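Local coordinates for Lmo0651 protein (PDB 6EP3), which probably binds specific regulatory DNA as a GntR-family transcription factor, controlling expression of the Listeria monocytogenes Agr system and mediating virulence, at residues I87-A98 with I137-E145; T124-H133 with G166-R176. All blocks are in the same frame, centred on the assembly; numbering follows the deposited sequence.

Contact 1: residues I87-A98 with I137-E145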
loop_
_atom_site.group_PDB
_atom_site.type_symbol
_atom_site.label_atom_id
_atom_site.label_comp_id
_atom_site.label_asym_id
_atom_site.label_seq_id
_atom_site.Cartn_x
_atom_site.Cartn_y
_atom_site.Cartn_z
ATOM N N ILE B 87 7.272 -7.401 1.146
ATOM C CA ILE B 87 8.429 -6.835 0.459
ATOM C C ILE B 87 9.015 -7.844 -0.519
ATOM O O ILE B 87 9.346 -7.503 -1.660
ATOM C CB ILE B 87 9.475 -6.368 1.485
ATOM C CG1 ILE B 87 8.931 -5.194 2.298
ATOM C CG2 ILE B 87 10.779 -5.987 0.798
ATOM C CD1 ILE B 87 9.770 -4.847 3.495
ATOM N N GLU B 88 9.115 -9.107 -0.102
ATOM C CA GLU B 88 9.819 -10.097 -0.905
ATOM C C GLU B 88 9.007 -10.538 -2.114
ATOM O O GLU B 88 9.575 -10.768 -3.188
ATOM C CB GLU B 88 10.179 -11.309 -0.044
ATOM C CG GLU B 88 10.867 -12.430 -0.813
ATOM C CD GLU B 88 11.168 -13.646 0.048
ATOM O OE1 GLU B 88 10.820 -13.634 1.249
ATOM O OE2 GLU B 88 11.759 -14.611 -0.479
ATOM N N ILE B 89 7.682 -10.640 -1.981
ATOM C CA ILE B 89 6.883 -10.892 -3.175
ATOM C C ILE B 89 7.047 -9.742 -4.162
ATOM O O ILE B 89 7.202 -9.963 -5.372
ATOM C CB ILE B 89 5.408 -11.191 -2.830
ATOM C CG1 ILE B 89 4.637 -9.954 -2.386
ATOM C CG2 ILE B 89 5.319 -12.281 -1.769
ATOM C CD1 ILE B 89 3.185 -10.233 -2.124
ATOM N N PHE B 90 7.054 -8.497 -3.664
ATOM C CA PHE B 90 7.268 -7.362 -4.564
ATOM C C PHE B 90 8.630 -7.438 -5.261
ATOM O O PHE B 90 8.727 -7.217 -6.475
ATOM C CB PHE B 90 7.131 -6.049 -3.797
ATOM C CG PHE B 90 5.718 -5.561 -3.693
ATOM C CD1 PHE B 90 4.894 -5.546 -4.807
ATOM C CD2 PHE B 90 5.212 -5.118 -2.485
ATOM C CE1 PHE B 90 3.590 -5.100 -4.714
ATOM C CE2 PHE B 90 3.910 -4.669 -2.386
ATOM C CZ PHE B 90 3.097 -4.660 -3.502
ATOM N N VAL B 91 9.689 -7.755 -4.514
ATOM C CA VAL B 91 11.036 -7.787 -5.094
ATOM C C VAL B 91 11.142 -8.888 -6.144
ATOM O O VAL B 91 11.654 -8.675 -7.256
ATOM C CB VAL B 91 12.097 -7.967 -3.992
ATOM C CG1 VAL B 91 13.479 -8.151 -4.605
ATOM C CG2 VAL B 91 12.092 -6.792 -3.031
ATOM N N ASP B 92 10.677 -10.091 -5.798
ATOM C CA ASP B 92 10.774 -11.212 -6.722
ATOM C C ASP B 92 9.969 -10.955 -7.986
ATOM O O ASP B 92 10.443 -11.231 -9.095
ATOM C CB ASP B 92 10.313 -12.499 -6.039
ATOM C CG ASP B 92 10.474 -13.714 -6.929
ATOM O OD1 ASP B 92 11.629 -14.145 -7.141
ATOM O OD2 ASP B 92 9.451 -14.236 -7.421
ATOM N N ALA B 93 8.748 -10.422 -7.848
ATOM C CA ALA B 93 7.953 -10.122 -9.033
ATOM C C ALA B 93 8.592 -9.018 -9.866
ATOM O O ALA B 93 8.516 -9.045 -11.098
ATOM C CB ALA B 93 6.527 -9.743 -8.636
ATOM N N ALA B 94 9.227 -8.040 -9.217
ATOM C CA ALA B 94 9.925 -7.000 -9.964
ATOM C C ALA B 94 11.021 -7.601 -10.828
ATOM O O ALA B 94 11.126 -7.300 -12.026
ATOM C CB ALA B 94 10.513 -5.964 -9.004
ATOM N N ILE B 95 11.849 -8.463 -10.233
ATOM C CA ILE B 95 12.941 -9.064 -10.993
ATOM C C ILE B 95 12.392 -9.948 -12.107
ATOM O O ILE B 95 12.894 -9.933 -13.239
ATOM C CB ILE B 95 13.892 -9.829 -10.054
ATOM C CG1 ILE B 95 14.489 -8.871 -9.025
ATOM C CG2 ILE B 95 15.024 -10.462 -10.833
ATOM C CD1 ILE B 95 15.033 -7.601 -9.641
ATOM N N ALA B 96 11.333 -10.707 -11.818
ATOM C CA ALA B 96 10.744 -11.575 -12.833
ATOM C C ALA B 96 10.199 -10.764 -14.004
ATOM O O ALA B 96 10.410 -11.115 -15.170
ATOM C CB ALA B 96 9.642 -12.435 -12.209
ATOM N N LYS B 97 9.481 -9.678 -13.711
ATOM C CA LYS B 97 8.927 -8.850 -14.775
ATOM C C LYS B 97 10.028 -8.208 -15.603
ATOM O O LYS B 97 9.968 -8.213 -16.840
ATOM C CB LYS B 97 8.005 -7.784 -14.183
ATOM C CG LYS B 97 7.274 -6.948 -15.227
ATOM C CD LYS B 97 6.515 -5.797 -14.583
ATOM C CE LYS B 97 5.834 -4.921 -15.628
ATOM N NZ LYS B 97 5.268 -3.687 -15.018
ATOM N N ALA B 98 11.047 -7.652 -14.942
ATOM C CA ALA B 98 12.134 -7.017 -15.680
ATOM C C ALA B 98 12.835 -8.017 -16.588
ATOM O O ALA B 98 13.116 -7.716 -17.754
ATOM C CB ALA B 98 13.131 -6.380 -14.712
ATOM N N ILE B 137 16.657 -2.169 -1.540
ATOM C CA ILE B 137 15.462 -2.965 -1.823
ATOM C C ILE B 137 14.498 -2.194 -2.724
ATOM O O ILE B 137 13.896 -2.757 -3.650
ATOM C CB ILE B 137 14.794 -3.407 -0.509
ATOM C CG1 ILE B 137 15.714 -4.372 0.245
ATOM C CG2 ILE B 137 13.444 -4.048 -0.783
ATOM C CD1 ILE B 137 15.217 -4.745 1.629
ATOM N N LEU B 138 14.362 -0.887 -2.489
ATOM C CA LEU B 138 13.453 -0.071 -3.291
ATOM C C LEU B 138 13.918 0.021 -4.734
ATOM O O LEU B 138 13.098 0.068 -5.652
ATOM C CB LEU B 138 13.336 1.335 -2.700
ATOM C CG LEU B 138 12.521 1.527 -1.421
ATOM C CD1 LEU B 138 12.609 2.972 -0.955
ATOM C CD2 LEU B 138 11.078 1.112 -1.628
ATOM N N CYS B 139 15.230 0.070 -4.951
ATOM C CA CYS B 139 15.768 0.075 -6.307
ATOM C C CYS B 139 15.454 -1.240 -7.015
ATOM O O CYS B 139 15.029 -1.262 -8.186
ATOM C CB CYS B 139 17.277 0.334 -6.247
ATOM S SG CYS B 139 18.031 0.633 -7.824
ATOM N N LEU B 140 15.665 -2.354 -6.310
ATOM C CA LEU B 140 15.254 -3.649 -6.848
ATOM C C LEU B 140 13.787 -3.633 -7.263
ATOM O O LEU B 140 13.430 -4.100 -8.351
ATOM C CB LEU B 140 15.482 -4.745 -5.808
ATOM C CG LEU B 140 16.919 -5.213 -5.614
ATOM C CD1 LEU B 140 16.950 -6.347 -4.607
ATOM C CD2 LEU B 140 17.505 -5.653 -6.941
ATOM N N ILE B 141 12.927 -3.068 -6.416
ATOM C CA ILE B 141 11.494 -3.064 -6.709
ATOM C C ILE B 141 11.178 -2.116 -7.859
ATOM O O ILE B 141 10.321 -2.405 -8.704
ATOM C CB ILE B 141 10.693 -2.710 -5.446
ATOM C CG1 ILE B 141 10.910 -3.786 -4.388
ATOM C CG2 ILE B 141 9.210 -2.564 -5.772
ATOM C CD1 ILE B 141 10.091 -3.598 -3.156
ATOM N N SER B 142 11.864 -0.975 -7.915
ATOM C CA SER B 142 11.669 -0.026 -8.998
ATOM C C SER B 142 12.052 -0.623 -10.334
ATOM O O SER B 142 11.603 -0.134 -11.376
ATOM C CB SER B 142 12.497 1.234 -8.752
ATOM O OG SER B 142 13.817 1.066 -9.248
ATOM N N PHE B 143 12.875 -1.673 -10.326
ATOM C CA PHE B 143 13.145 -2.364 -11.582
ATOM C C PHE B 143 11.868 -2.839 -12.277
ATOM O O PHE B 143 11.893 -3.091 -13.486
ATOM C CB PHE B 143 14.090 -3.545 -11.351
ATOM C CG PHE B 143 15.513 -3.135 -11.063
ATOM C CD1 PHE B 143 15.921 -1.824 -11.247
ATOM C CD2 PHE B 143 16.438 -4.064 -10.615
ATOM C CE1 PHE B 143 17.229 -1.444 -10.987
ATOM C CE2 PHE B 143 17.740 -3.694 -10.354
ATOM C CZ PHE B 143 18.138 -2.378 -10.540
ATOM N N ALA B 144 10.752 -2.961 -11.554
ATOM C CA ALA B 144 9.486 -3.309 -12.188
ATOM C C ALA B 144 8.826 -2.131 -12.892
ATOM O O ALA B 144 7.866 -2.345 -13.639
ATOM C CB ALA B 144 8.505 -3.886 -11.163
ATOM N N GLU B 145 9.308 -0.906 -12.671
ATOM C CA GLU B 145 8.671 0.299 -13.203
ATOM C C GLU B 145 7.214 0.390 -12.751
ATOM O O GLU B 145 6.289 0.515 -13.553
ATOM C CB GLU B 145 8.801 0.391 -14.726
ATOM C CG GLU B 145 10.231 0.674 -15.176
ATOM C CD GLU B 145 10.667 -0.149 -16.365
ATOM O OE1 GLU B 145 11.142 -1.281 -16.150
ATOM O OE2 GLU B 145 10.541 0.339 -17.509
#
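V91 and I141 make the tightest apolar contact between helix 77-101 and the end of helix 126-142: V91 CG2 lies 3.5 Å from I141 CG1, the two side chains meeting at about a right angle. The valine divides its branches between neighbours. CG1, anti to the backbone N (chi1 174°), packs on L140 CD1, while CG2 serves both I141 and I137 CG2. One turn earlier, I87 CG2 crosses the same I137 methyl at 3.7 Å, and the far end of I141, CD1, rests against F90 CB.

The axes of helix segments 87-98 and 137-142 approach to 8.2 Å at an angle of 44°. The backbones come close at A94 and A144, whose CA atoms are 4.3 Å apart. A94 CB sits 3.6 Å from A144 CB and also touches the carbonyl oxygens of L140 and I141. I95 CD1 reaches the F143 ring at its edge, close to the ring plane, 3.9 Å from CD2, and A98 CB lies against F143 O.

The polar part is a single hydrogen bond. K97 leaves its helix with CG anti to the backbone N and runs out fully extended, so that NZ meets A144 O at 3.2 Å, almost in line with the carbonyl. That oxygen belongs to the type I turn S142-E145 at the end of the helix. The same ammonium forms a salt bridge with E85 of the second subunit, so one lysine ties the turn to the dimer partner.

F90 likewise faces two ways: its CB packs inward on I141, while its ring meets F90 of the second subunit. This is obliquely crossed helix packing within the all-helical FCD domain of a FadR-type GntR regulator, with helix 77-101 lying between the subunit's core and its partner.

Contact 2: residues T124-H133 with G166-R176. With EDO (1,2-ethanediol), chain N; EDO (1,2-ethanediol), chain L.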
loop_
_atom_site.group_PDB
_atom_site.type_symbol
_atom_site.label_atom_id
_atom_site.label_comp_id
_atom_site.label_asym_id
_atom_site.label_seq_id
_atom_site.Cartn_x
_atom_site.Cartn_y
_atom_site.Cartn_z
ATOM N N THR B 124 29.549 2.813 10.872
ATOM C CA THR B 124 28.743 2.429 12.037
ATOM C C THR B 124 27.637 3.452 12.291
ATOM O O THR B 124 27.418 3.912 13.413
ATOM C CB THR B 124 29.608 2.224 13.287
ATOM O OG1 THR B 124 30.822 1.557 12.924
ATOM C CG2 THR B 124 28.872 1.378 14.322
ATOM N N ASP B 125 26.943 3.810 11.218
ATOM C CA ASP B 125 25.794 4.709 11.248
ATOM C C ASP B 125 24.565 3.828 11.040
ATOM O O ASP B 125 24.220 3.495 9.904
ATOM C CB ASP B 125 25.918 5.785 10.172
ATOM C CG ASP B 125 24.904 6.905 10.337
ATOM O OD1 ASP B 125 23.817 6.667 10.910
ATOM O OD2 ASP B 125 25.188 8.025 9.861
ATOM N N LEU B 126 23.912 3.448 12.141
ATOM C CA LEU B 126 22.892 2.404 12.075
ATOM C C LEU B 126 21.637 2.873 11.350
ATOM O O LEU B 126 21.091 2.144 10.513
ATOM C CB LEU B 126 22.527 1.935 13.481
ATOM C CG LEU B 126 22.990 0.550 13.907
ATOM C CD1 LEU B 126 22.398 0.237 15.263
ATOM C CD2 LEU B 126 22.566 -0.481 12.882
ATOM N N GLU B 127 21.157 4.076 11.666
ATOM C CA GLU B 127 19.950 4.580 11.019
ATOM C C GLU B 127 20.161 4.738 9.522
ATOM O O GLU B 127 19.306 4.346 8.715
ATOM C CB GLU B 127 19.528 5.909 11.649
ATOM C CG GLU B 127 18.977 5.803 13.072
ATOM C CD GLU B 127 20.007 5.334 14.084
ATOM O OE1 GLU B 127 21.217 5.558 13.857
ATOM O OE2 GLU B 127 19.606 4.736 15.106
ATOM N N ASN B 128 21.300 5.305 9.131
ATOM C CA ASN B 128 21.568 5.482 7.714
ATOM C C ASN B 128 21.804 4.149 7.020
ATOM O O ASN B 128 21.433 3.992 5.856
ATOM C CB ASN B 128 22.754 6.419 7.520
ATOM C CG ASN B 128 22.366 7.871 7.681
ATOM O OD1 ASN B 128 21.315 8.298 7.203
ATOM N ND2 ASN B 128 23.217 8.645 8.346
ATOM N N TYR B 129 22.373 3.163 7.722
ATOM C CA TYR B 129 22.527 1.840 7.126
ATOM C C TYR B 129 21.177 1.174 6.892
ATOM O O TYR B 129 20.968 0.538 5.853
ATOM C CB TYR B 129 23.413 0.956 8.006
ATOM C CG TYR B 129 23.555 -0.444 7.459
ATOM C CD1 TYR B 129 24.466 -0.731 6.451
ATOM C CD2 TYR B 129 22.762 -1.477 7.941
ATOM C CE1 TYR B 129 24.585 -2.012 5.944
ATOM C CE2 TYR B 129 22.870 -2.757 7.439
ATOM C CZ TYR B 129 23.779 -3.020 6.442
ATOM O OH TYR B 129 23.883 -4.301 5.950
ATOM N N PHE B 130 20.265 1.280 7.860
ATOM C CA PHE B 130 18.908 0.771 7.675
ATOM C C PHE B 130 18.240 1.436 6.476
ATOM O O PHE B 130 17.661 0.762 5.611
ATOM C CB PHE B 130 18.095 1.009 8.950
ATOM C CG PHE B 130 16.981 0.014 9.176
ATOM C CD1 PHE B 130 17.140 -1.325 8.858
ATOM C CD2 PHE B 130 15.780 0.424 9.734
ATOM C CE1 PHE B 130 16.113 -2.234 9.079
ATOM C CE2 PHE B 130 14.749 -0.477 9.957
ATOM C CZ PHE B 130 14.917 -1.809 9.630
ATOM N N ASP B 131 18.331 2.769 6.401
ATOM C CA ASP B 131 17.744 3.495 5.277
ATOM C C ASP B 131 18.364 3.065 3.951
ATOM O O ASP B 131 17.661 2.928 2.947
ATOM C CB ASP B 131 17.923 4.999 5.477
ATOM C CG ASP B 131 17.083 5.542 6.612
ATOM O OD1 ASP B 131 16.180 4.821 7.091
ATOM O OD2 ASP B 131 17.341 6.689 7.036
ATOM N N ALA B 132 19.681 2.836 3.931
ATOM C CA ALA B 132 20.361 2.464 2.693
ATOM C C ALA B 132 19.987 1.053 2.251
ATOM O O ALA B 132 19.819 0.792 1.054
ATOM C CB ALA B 132 21.877 2.593 2.882
ATOM N N HIS B 133 19.873 0.128 3.205
ATOM C CA HIS B 133 19.350 -1.203 2.918
ATOM C C HIS B 133 17.954 -1.117 2.309
ATOM O O HIS B 133 17.648 -1.787 1.308
ATOM C CB HIS B 133 19.353 -2.014 4.218
ATOM C CG HIS B 133 18.728 -3.368 4.108
ATOM N ND1 HIS B 133 19.084 -4.281 3.140
ATOM C CD2 HIS B 133 17.778 -3.969 4.863
ATOM C CE1 HIS B 133 18.376 -5.384 3.298
ATOM N NE2 HIS B 133 17.574 -5.220 4.336
ATOM N N GLY B 166 13.503 -4.052 14.396
ATOM C CA GLY B 166 14.248 -4.780 13.382
ATOM C C GLY B 166 15.601 -4.186 13.054
ATOM O O GLY B 166 16.470 -4.896 12.539
ATOM N N ILE B 167 15.806 -2.901 13.349
ATOM C CA ILE B 167 17.102 -2.285 13.092
ATOM C C ILE B 167 18.158 -2.829 14.046
ATOM O O ILE B 167 19.345 -2.876 13.704
ATOM C CB ILE B 167 16.989 -0.750 13.189
ATOM C CG1 ILE B 167 18.274 -0.076 12.703
ATOM C CG2 ILE B 167 16.655 -0.319 14.615
ATOM C CD1 ILE B 167 18.194 1.434 12.666
ATOM N N ASN B 168 17.751 -3.270 15.243
ATOM C CA ASN B 168 18.704 -3.813 16.208
ATOM C C ASN B 168 19.462 -5.008 15.648
ATOM O O ASN B 168 20.601 -5.267 16.054
ATOM C CB ASN B 168 17.976 -4.194 17.497
ATOM C CG ASN B 168 17.412 -2.989 18.224
ATOM O OD1 ASN B 168 17.621 -1.848 17.811
ATOM N ND2 ASN B 168 16.681 -3.237 19.305
ATOM N N MET B 169 18.844 -5.747 14.726
ATOM C CA MET B 169 19.518 -6.849 14.050
ATOM C C MET B 169 20.832 -6.401 13.419
ATOM O O MET B 169 21.830 -7.133 13.446
ATOM C CB MET B 169 18.573 -7.428 12.999
ATOM C CG MET B 169 19.136 -8.495 12.099
ATOM S SD MET B 169 17.934 -8.864 10.798
ATOM C CE MET B 169 17.259 -7.245 10.473
ATOM N N PHE B 170 20.859 -5.193 12.870
ATOM C CA PHE B 170 22.052 -4.680 12.217
ATOM C C PHE B 170 23.036 -4.040 13.195
ATOM O O PHE B 170 24.018 -3.433 12.757
ATOM C CB PHE B 170 21.652 -3.691 11.121
ATOM C CG PHE B 170 20.822 -4.312 10.035
ATOM C CD1 PHE B 170 21.342 -5.328 9.248
ATOM C CD2 PHE B 170 19.519 -3.899 9.813
ATOM C CE1 PHE B 170 20.585 -5.912 8.250
ATOM C CE2 PHE B 170 18.753 -4.479 8.817
ATOM C CZ PHE B 170 19.286 -5.487 8.034
ATOM N N LYS B 171 22.809 -4.168 14.504
ATOM C CA LYS B 171 23.864 -3.838 15.452
ATOM C C LYS B 171 25.031 -4.809 15.341
ATOM O O LYS B 171 26.146 -4.477 15.756
ATOM C CB LYS B 171 23.319 -3.831 16.882
ATOM C CG LYS B 171 22.335 -2.710 17.163
ATOM C CD LYS B 171 21.851 -2.722 18.603
ATOM C CE LYS B 171 20.937 -1.540 18.879
ATOM N NZ LYS B 171 20.338 -1.598 20.243
ATOM N N SER B 172 24.796 -5.993 14.783
ATOM C CA SER B 172 25.855 -6.965 14.551
ATOM C C SER B 172 26.603 -6.618 13.271
ATOM O O SER B 172 26.008 -6.569 12.183
ATOM C CB SER B 172 25.282 -8.376 14.463
ATOM O OG SER B 172 26.130 -9.213 13.693
ATOM N N VAL B 173 27.908 -6.373 13.405
ATOM C CA VAL B 173 28.746 -6.127 12.239
ATOM C C VAL B 173 28.727 -7.331 11.314
ATOM O O VAL B 173 28.762 -7.185 10.086
ATOM C CB VAL B 173 30.180 -5.781 12.688
ATOM C CG1 VAL B 173 31.162 -5.914 11.526
ATOM C CG2 VAL B 173 30.224 -4.389 13.315
ATOM N N GLU B 174 28.648 -8.535 11.878
ATOM C CA GLU B 174 28.622 -9.743 11.061
ATOM C C GLU B 174 27.376 -9.780 10.184
ATOM O O GLU B 174 27.455 -10.064 8.982
ATOM C CB GLU B 174 28.700 -10.973 11.965
ATOM C CG GLU B 174 28.979 -12.275 11.244
ATOM C CD GLU B 174 29.248 -13.418 12.204
ATOM O OE1 GLU B 174 28.326 -14.223 12.447
ATOM O OE2 GLU B 174 30.382 -13.506 12.720
ATOM N N ILE B 175 26.213 -9.475 10.766
ATOM C CA ILE B 175 24.975 -9.458 9.992
ATOM C C ILE B 175 25.013 -8.350 8.946
ATOM O O ILE B 175 24.574 -8.542 7.805
ATOM C CB ILE B 175 23.757 -9.318 10.924
ATOM C CG1 ILE B 175 23.545 -10.602 11.723
ATOM C CG2 ILE B 175 22.495 -9.005 10.133
ATOM C CD1 ILE B 175 22.387 -10.518 12.682
ATOM N N ARG B 176 25.541 -7.179 9.311
ATOM C CA ARG B 176 25.631 -6.090 8.340
ATOM C C ARG B 176 26.505 -6.480 7.155
ATOM O O ARG B 176 26.143 -6.243 5.995
ATOM C CB ARG B 176 26.176 -4.827 9.004
ATOM C CG ARG B 176 25.199 -4.145 9.924
ATOM C CD ARG B 176 25.476 -2.656 10.008
ATOM N NE ARG B 176 26.879 -2.358 10.282
ATOM C CZ ARG B 176 27.393 -2.241 11.501
ATOM N NH1 ARG B 176 26.619 -2.410 12.566
ATOM N NH2 ARG B 176 28.680 -1.956 11.657
HETATM C C1 EDO N . 29.499 -7.771 16.585
HETATM O O1 EDO N . 29.082 -6.777 15.643
HETATM C C2 EDO N . 28.811 -9.091 16.259
HETATM O O2 EDO N . 29.194 -9.510 14.945
HETATM C C1 EDO L . 14.404 -5.729 5.216
HETATM O O1 EDO L . 15.473 -6.337 5.949
HETATM C C2 EDO L . 13.403 -5.142 6.203
HETATM O O2 EDO L . 14.074 -4.191 7.038
HETATM O O HOH W 1 30.918 -1.015 13.557
#
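An aromatic cluster of Y129, F130, H133 and F170 joins the first turns of helix 126-142 to the connection leading into helix 173-192, within the FCD helical domain. F170 is its centre. Y129 turns an edge to the F170 face in a T-shaped pair, centroids 5.2 Å apart and planes at 69°. F170 in turn directs its own edge to the H133 face, an offset edge-to-face pair, and meets F130 rim to rim, F130 CE1 lying 3.5 Å from F170 CE2.

The aliphatic side chains complete the packing. I167, with CG1 anti to its backbone N (chi1 -171°), lays CB and CG1 over one face of F130 and carries CD1 on to F130 CB. L126 straddles the connection: CD2 presses on F170 O and CB, and CD1 crosses K171 CG at 3.5 Å.

Both segments have capped helix starts. The D125 carboxylate takes a weak bond from N128 N and a firmer one from N128 ND2, while S172 OG accepts from I175 N at 2.9 Å. H133 NE2 is hydrogen-bonded to a 1,2-ethanediol, probably from the crystallisation liquor, which approaches at the edge of the imidazole.

R176 packs against the same group of residues. Its CD sits over a face of Y129 as a CH-pi contact; Y129 OH is hydrogen-bonded to N180, and R176 NE to S121. Bent at chi3 (-50°), the chain brings NH1 within 2.8 Å of F170 O, inside the guanidinium plane, while NH2 donates to a water that also hydrogen-bonds T124 OG1.

Overall arrangement
The two contacts share helix 126-142, using its opposite ends: contact 2 holds the first turns and contact 1 the last, with centres about 22 Å apart. Along the chain the segments alternate, in the order 87-98, 124-133, 137-145 and 166-176, so the two contacts cross along the chain. Helix 126-142 is thereby fixed at its end to helix 77-101 and at its start to the connection before helix 173-192, all inside the FCD domain. Their surroundings differ. Contact 1 is buried and reaches the second subunit, whereas contact 2 is only partly buried and touches no other chain of the assembly. One helix thus links the buried, dimer-facing contact to a partly exposed one at its other end.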